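PDB 6UI3: cellulase, which probably hydrolyses cellulose and related plant polysaccharides as a broad-specificity endoglucanase, here represented by the glycoside hydrolase family 5 catalytic domain of a longer protein. Local coordinates for residues Met23-Asn28 with Ala58-Val63; Pro266-Gln271 with Pro300-Asp305. One frame throughout, in Å; residues are numbered along the deposited sequence.

Overall arrangement
The chain enters the barrel at strand 25-29, runs through helix 49-58 and returns as strand 62-65, so contact 1 closes a loop of about 30 residues at the start of the fold. Four more strands follow before contact 2 closes a similar loop, from strand 267-272 through helix 280-296 to strand 301-305. The two loops are in series along the sequence and neither nest nor cross. In space they are neighbours, with centres about 9 Å apart, because the last strand pairs with the first. Asn28 N and Trp303 O probably hydrogen-bond across this closure, as do Trp27 NE1 and Asp305 OD2, joining both contacts in one eight-stranded parallel barrel.

Contact 1 (Met23-Asn28 with Ala58-Val63)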
# COMPACT_ATOMS: atom_id res chain seq x y z
N MET A 23 -13.04 -3.92 -1.83
CA MET A 23 -12.15 -2.76 -1.66
C MET A 23 -12.27 -1.72 -2.77
O MET A 23 -12.11 -0.52 -2.51
CB MET A 23 -10.71 -3.24 -1.53
CG MET A 23 -10.43 -3.87 -0.20
SD MET A 23 -8.79 -4.59 -0.03
CE MET A 23 -7.74 -3.15 -0.07
N LYS A 24 -12.48 -2.14 -4.01
CA LYS A 24 -12.79 -1.24 -5.18
C LYS A 24 -11.58 -0.36 -5.52
O LYS A 24 -10.45 -0.86 -5.58
CB LYS A 24 -14.10 -0.52 -4.98
CG LYS A 24 -15.22 -1.48 -4.61
CD LYS A 24 -16.56 -0.77 -4.51
CE LYS A 24 -17.63 -1.69 -3.93
NZ LYS A 24 -17.50 -1.84 -2.45
N ILE A 25 -11.77 0.95 -5.81
CA ILE A 25 -10.74 1.89 -6.26
C ILE A 25 -10.08 2.54 -5.06
O ILE A 25 -10.79 3.01 -4.15
CB ILE A 25 -11.39 2.96 -7.17
CG1 ILE A 25 -12.16 2.31 -8.33
CG2 ILE A 25 -10.35 3.96 -7.68
CD1 ILE A 25 -12.99 3.28 -9.14
N GLY A 26 -8.75 2.65 -5.05
CA GLY A 26 -8.04 3.15 -3.90
C GLY A 26 -6.96 4.18 -4.20
O GLY A 26 -6.69 4.54 -5.35
N TRP A 27 -6.31 4.61 -3.12
CA TRP A 27 -5.50 5.82 -3.10
C TRP A 27 -4.56 5.76 -1.91
O TRP A 27 -4.96 5.30 -0.83
CB TRP A 27 -6.46 7.00 -2.98
CG TRP A 27 -5.91 8.38 -3.08
CD1 TRP A 27 -5.80 9.14 -4.21
CD2 TRP A 27 -5.47 9.22 -1.99
NE1 TRP A 27 -5.33 10.39 -3.90
CE2 TRP A 27 -5.11 10.47 -2.55
CE3 TRP A 27 -5.36 9.04 -0.61
CZ2 TRP A 27 -4.65 11.53 -1.76
CZ3 TRP A 27 -4.91 10.09 0.16
CH2 TRP A 27 -4.53 11.31 -0.41
N ASN A 28 -3.32 6.18 -2.10
CA ASN A 28 -2.34 6.28 -1.03
C ASN A 28 -2.14 7.74 -0.61
O ASN A 28 -1.94 8.61 -1.46
CB ASN A 28 -0.93 5.81 -1.46
CG ASN A 28 -0.80 4.32 -1.57
OD1 ASN A 28 -0.30 3.66 -0.65
ND2 ASN A 28 -1.18 3.78 -2.72
N ALA A 58 -15.48 11.53 -4.94
CA ALA A 58 -14.94 11.27 -6.26
C ALA A 58 -14.98 9.80 -6.65
O ALA A 58 -14.72 9.48 -7.81
CB ALA A 58 -13.49 11.75 -6.34
N GLY A 59 -15.32 8.91 -5.73
CA GLY A 59 -15.49 7.50 -6.04
C GLY A 59 -14.45 6.56 -5.46
O GLY A 59 -14.50 5.36 -5.77
N PHE A 60 -13.51 7.05 -4.68
CA PHE A 60 -12.55 6.17 -4.02
C PHE A 60 -13.19 5.48 -2.81
O PHE A 60 -14.04 6.06 -2.12
CB PHE A 60 -11.32 6.95 -3.57
CG PHE A 60 -10.49 7.46 -4.72
CD1 PHE A 60 -10.66 8.75 -5.20
CD2 PHE A 60 -9.53 6.65 -5.31
CE1 PHE A 60 -9.90 9.20 -6.27
CE2 PHE A 60 -8.77 7.11 -6.38
CZ PHE A 60 -8.96 8.38 -6.85
N ASN A 61 -12.74 4.26 -2.53
CA ASN A 61 -13.28 3.45 -1.46
C ASN A 61 -12.25 2.95 -0.46
O ASN A 61 -12.64 2.39 0.57
CB ASN A 61 -13.99 2.22 -2.07
CG ASN A 61 -14.98 1.60 -1.15
OD1 ASN A 61 -15.88 2.28 -0.63
ND2 ASN A 61 -14.89 0.29 -0.98
N THR A 62 -10.95 3.10 -0.76
CA THR A 62 -9.87 2.57 0.06
C THR A 62 -8.74 3.58 0.10
O THR A 62 -8.35 4.13 -0.94
CB THR A 62 -9.33 1.26 -0.55
OG1 THR A 62 -10.31 0.23 -0.48
CG2 THR A 62 -8.07 0.78 0.17
N VAL A 63 -8.20 3.83 1.30
CA VAL A 63 -7.03 4.69 1.47
C VAL A 63 -5.94 3.93 2.22
O VAL A 63 -6.16 3.43 3.33
CB VAL A 63 -7.37 6.00 2.22
CG1 VAL A 63 -6.08 6.79 2.50
CG2 VAL A 63 -8.36 6.85 1.43
O HOH W 1 -18.37 1.02 -2.11
O HOH W 2 -14.37 2.67 -5.34
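Gly59 reaches Ile25 through a water molecule, which donates to Gly59 O at 2.7 Å and accepts from Ile25 N. In Phe60, CG is anti to the carbonyl carbon (chi1 -67°), which places the ring between Ile25 and Trp27. Its CD2 meets Ile25 CG2 at 3.7 Å, while Trp27 sends its CD1 edge onto one face in a T-shaped pair, planes 63° apart. Gly26 O lies at the rim of the same phenyl ring. Asn61 N gives Ile25 O an almost straight hydrogen bond of 2.8 Å, and Asn61 ND2 bonds weakly to Met23 O at 3.3 Å. A second water joins Asn61 OD1, weakly, to Lys24 NZ, whose charge is paired with Asp22. Thr62 N adds a long, weak bond to Ile25 O, and Thr62 OG1 donates to Met23 O at 2.8 Å, tilted out of the carbonyl plane, so that each of these oxygens has two donors. Thr62 O then accepts a weak bond from Trp27 N at 3.0 Å. On the helix-facing side, Val63 CG1 lies in the plane of the Trp27 ring at its edge, 3.9 Å from CE3; here Trp27 also touches Leu55, and Val63 Phe52, of helix 49-58. This is parallel pairing of the first two strands of a (beta/alpha)8 TIM barrel, linked by a beta-alpha-beta crossover.

Contact 2 (Pro266-Gln271 with Pro300-Asp305); sequences PVIIGQ and PCLWWD. Unlike the reference sequence in segment 266-271: Gln271 (reference Glu).
Ile269 and Cys301 pair the seventh and eighth strands of the TIM barrel, the two ends of a beta-alpha-beta unit whose connecting helix is 280-296. The strand axes approach to 4.9 Å and run parallel within 8°. Ile269 makes both backbone hydrogen bonds, to the residues on either side of Cys301 in the sequence: its N donates to Pro300 O at 2.9 Å, and its O accepts from Leu302 N at 3.0 Å. The side chains of Ile269 and Cys301 share the outer face, where both touch Tyr290 of the helix. On the inner side Leu302 CD1 lies 4.0 Å from Ile268 CG2, while the other branch of Ile268, CG1, packs on Pro300 CG. Ile269 is also the centre of an inverse gamma turn, and beyond it the regular bonding gives way. Gly270 O, with Leu302 CB 3.4 Å away, accepts a hydrogen bond from Asn28 ND2 of the first strand; Gln271 meets Leu302 O only through its CA, in a CA-H...O contact of 3.3 Å. Gln271, a glutamine where the reference sequence has glutamate, lies near the C-terminal end of the seventh strand, where family 5 enzymes usually carry their nucleophile. Its side chain is extended beyond CG (chi2 -180°) and runs alongside Trp304, pointing the same way, with the amide turned 33° from the indole plane. Arg64 NH1 hydrogen-bonds to Gln271 OE1, and NE2 forms a weak hydrogen bond with Tyr224 OH. The amide carbon Gln271 CD comes within 3.5 Å of Trp304 CE3, an atom of the six-membered ring.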
# COMPACT_ATOMS: atom_id res chain seq x y z
N PRO A 266 -5.86 -13.76 -2.53
CA PRO A 266 -6.04 -12.53 -3.29
C PRO A 266 -4.78 -11.68 -3.32
O PRO A 266 -3.90 -11.80 -2.46
CB PRO A 266 -7.17 -11.82 -2.53
CG PRO A 266 -7.07 -12.33 -1.14
CD PRO A 266 -6.57 -13.75 -1.24
N VAL A 267 -4.73 -10.79 -4.32
CA VAL A 267 -3.63 -9.85 -4.51
C VAL A 267 -4.20 -8.43 -4.50
O VAL A 267 -5.23 -8.17 -5.13
CB VAL A 267 -2.89 -10.12 -5.84
CG1 VAL A 267 -1.79 -9.11 -6.08
CG2 VAL A 267 -2.31 -11.54 -5.86
N ILE A 268 -3.52 -7.53 -3.81
CA ILE A 268 -3.83 -6.10 -3.81
C ILE A 268 -2.66 -5.37 -4.45
O ILE A 268 -1.51 -5.56 -4.05
CB ILE A 268 -4.07 -5.59 -2.37
CG1 ILE A 268 -5.33 -6.23 -1.79
CG2 ILE A 268 -4.18 -4.09 -2.34
CD1 ILE A 268 -5.42 -6.16 -0.28
N ILE A 269 -2.95 -4.54 -5.45
CA ILE A 269 -1.95 -3.63 -6.01
C ILE A 269 -1.93 -2.40 -5.10
O ILE A 269 -2.66 -1.41 -5.31
CB ILE A 269 -2.21 -3.29 -7.48
CG1 ILE A 269 -2.35 -4.55 -8.33
CG2 ILE A 269 -1.11 -2.39 -8.01
CD1 ILE A 269 -1.16 -5.44 -8.35
N GLY A 270 -1.12 -2.48 -4.05
CA GLY A 270 -1.09 -1.46 -3.03
C GLY A 270 -0.51 -0.14 -3.48
O GLY A 270 -0.76 0.88 -2.82
N GLN A 271 0.27 -0.15 -4.57
CA GLN A 271 0.74 1.08 -5.20
C GLN A 271 0.85 0.88 -6.70
O GLN A 271 1.44 -0.12 -7.15
CB GLN A 271 2.14 1.52 -4.72
CG GLN A 271 2.24 1.76 -3.22
CD GLN A 271 3.62 2.20 -2.75
OE1 GLN A 271 3.92 2.17 -1.56
NE2 GLN A 271 4.44 2.61 -3.67
N PRO A 300 -7.65 -5.04 -6.41
CA PRO A 300 -7.84 -3.60 -6.27
C PRO A 300 -6.53 -2.86 -6.52
O PRO A 300 -5.44 -3.37 -6.24
CB PRO A 300 -8.30 -3.41 -4.82
CG PRO A 300 -8.19 -4.70 -4.17
CD PRO A 300 -7.82 -5.76 -5.14
N CYS A 301 -6.66 -1.65 -7.08
CA CYS A 301 -5.53 -0.80 -7.43
C CYS A 301 -5.58 0.49 -6.62
O CYS A 301 -6.61 1.15 -6.57
CB CYS A 301 -5.55 -0.44 -8.92
SG CYS A 301 -5.36 -1.86 -10.01
N LEU A 302 -4.46 0.83 -5.99
CA LEU A 302 -4.36 2.02 -5.16
C LEU A 302 -3.33 2.97 -5.77
O LEU A 302 -2.13 2.67 -5.77
CB LEU A 302 -3.95 1.63 -3.74
CG LEU A 302 -4.97 0.89 -2.89
CD1 LEU A 302 -5.43 -0.42 -3.37
CD2 LEU A 302 -4.38 0.70 -1.49
N TRP A 303 -3.78 4.11 -6.28
CA TRP A 303 -2.89 5.10 -6.88
C TRP A 303 -2.00 5.74 -5.81
O TRP A 303 -2.47 6.09 -4.73
CB TRP A 303 -3.73 6.17 -7.59
CG TRP A 303 -2.90 7.24 -8.30
CD1 TRP A 303 -2.29 8.30 -7.71
CD2 TRP A 303 -2.64 7.36 -9.70
NE1 TRP A 303 -1.64 9.05 -8.65
CE2 TRP A 303 -1.85 8.51 -9.89
CE3 TRP A 303 -2.99 6.60 -10.81
CZ2 TRP A 303 -1.41 8.91 -11.14
CZ3 TRP A 303 -2.56 7.02 -12.06
CH2 TRP A 303 -1.79 8.17 -12.20
N TRP A 304 -0.72 5.90 -6.14
CA TRP A 304 0.22 6.60 -5.26
C TRP A 304 0.13 8.11 -5.49
O TRP A 304 0.63 8.62 -6.49
CB TRP A 304 1.66 6.14 -5.49
CG TRP A 304 2.62 6.84 -4.57
CD1 TRP A 304 3.39 7.93 -4.86
CD2 TRP A 304 2.89 6.50 -3.21
NE1 TRP A 304 4.12 8.30 -3.74
CE2 TRP A 304 3.84 7.43 -2.72
CE3 TRP A 304 2.43 5.50 -2.36
CZ2 TRP A 304 4.31 7.38 -1.42
CZ3 TRP A 304 2.91 5.45 -1.08
CH2 TRP A 304 3.84 6.37 -0.62
N ASP A 305 -0.49 8.82 -4.56
CA ASP A 305 -0.73 10.26 -4.68
C ASP A 305 0.17 11.02 -3.70
O ASP A 305 -0.11 11.08 -2.50
CB ASP A 305 -2.20 10.60 -4.46
CG ASP A 305 -2.52 12.02 -4.87
OD1 ASP A 305 -1.59 12.87 -4.85
OD2 ASP A 305 -3.70 12.27 -5.18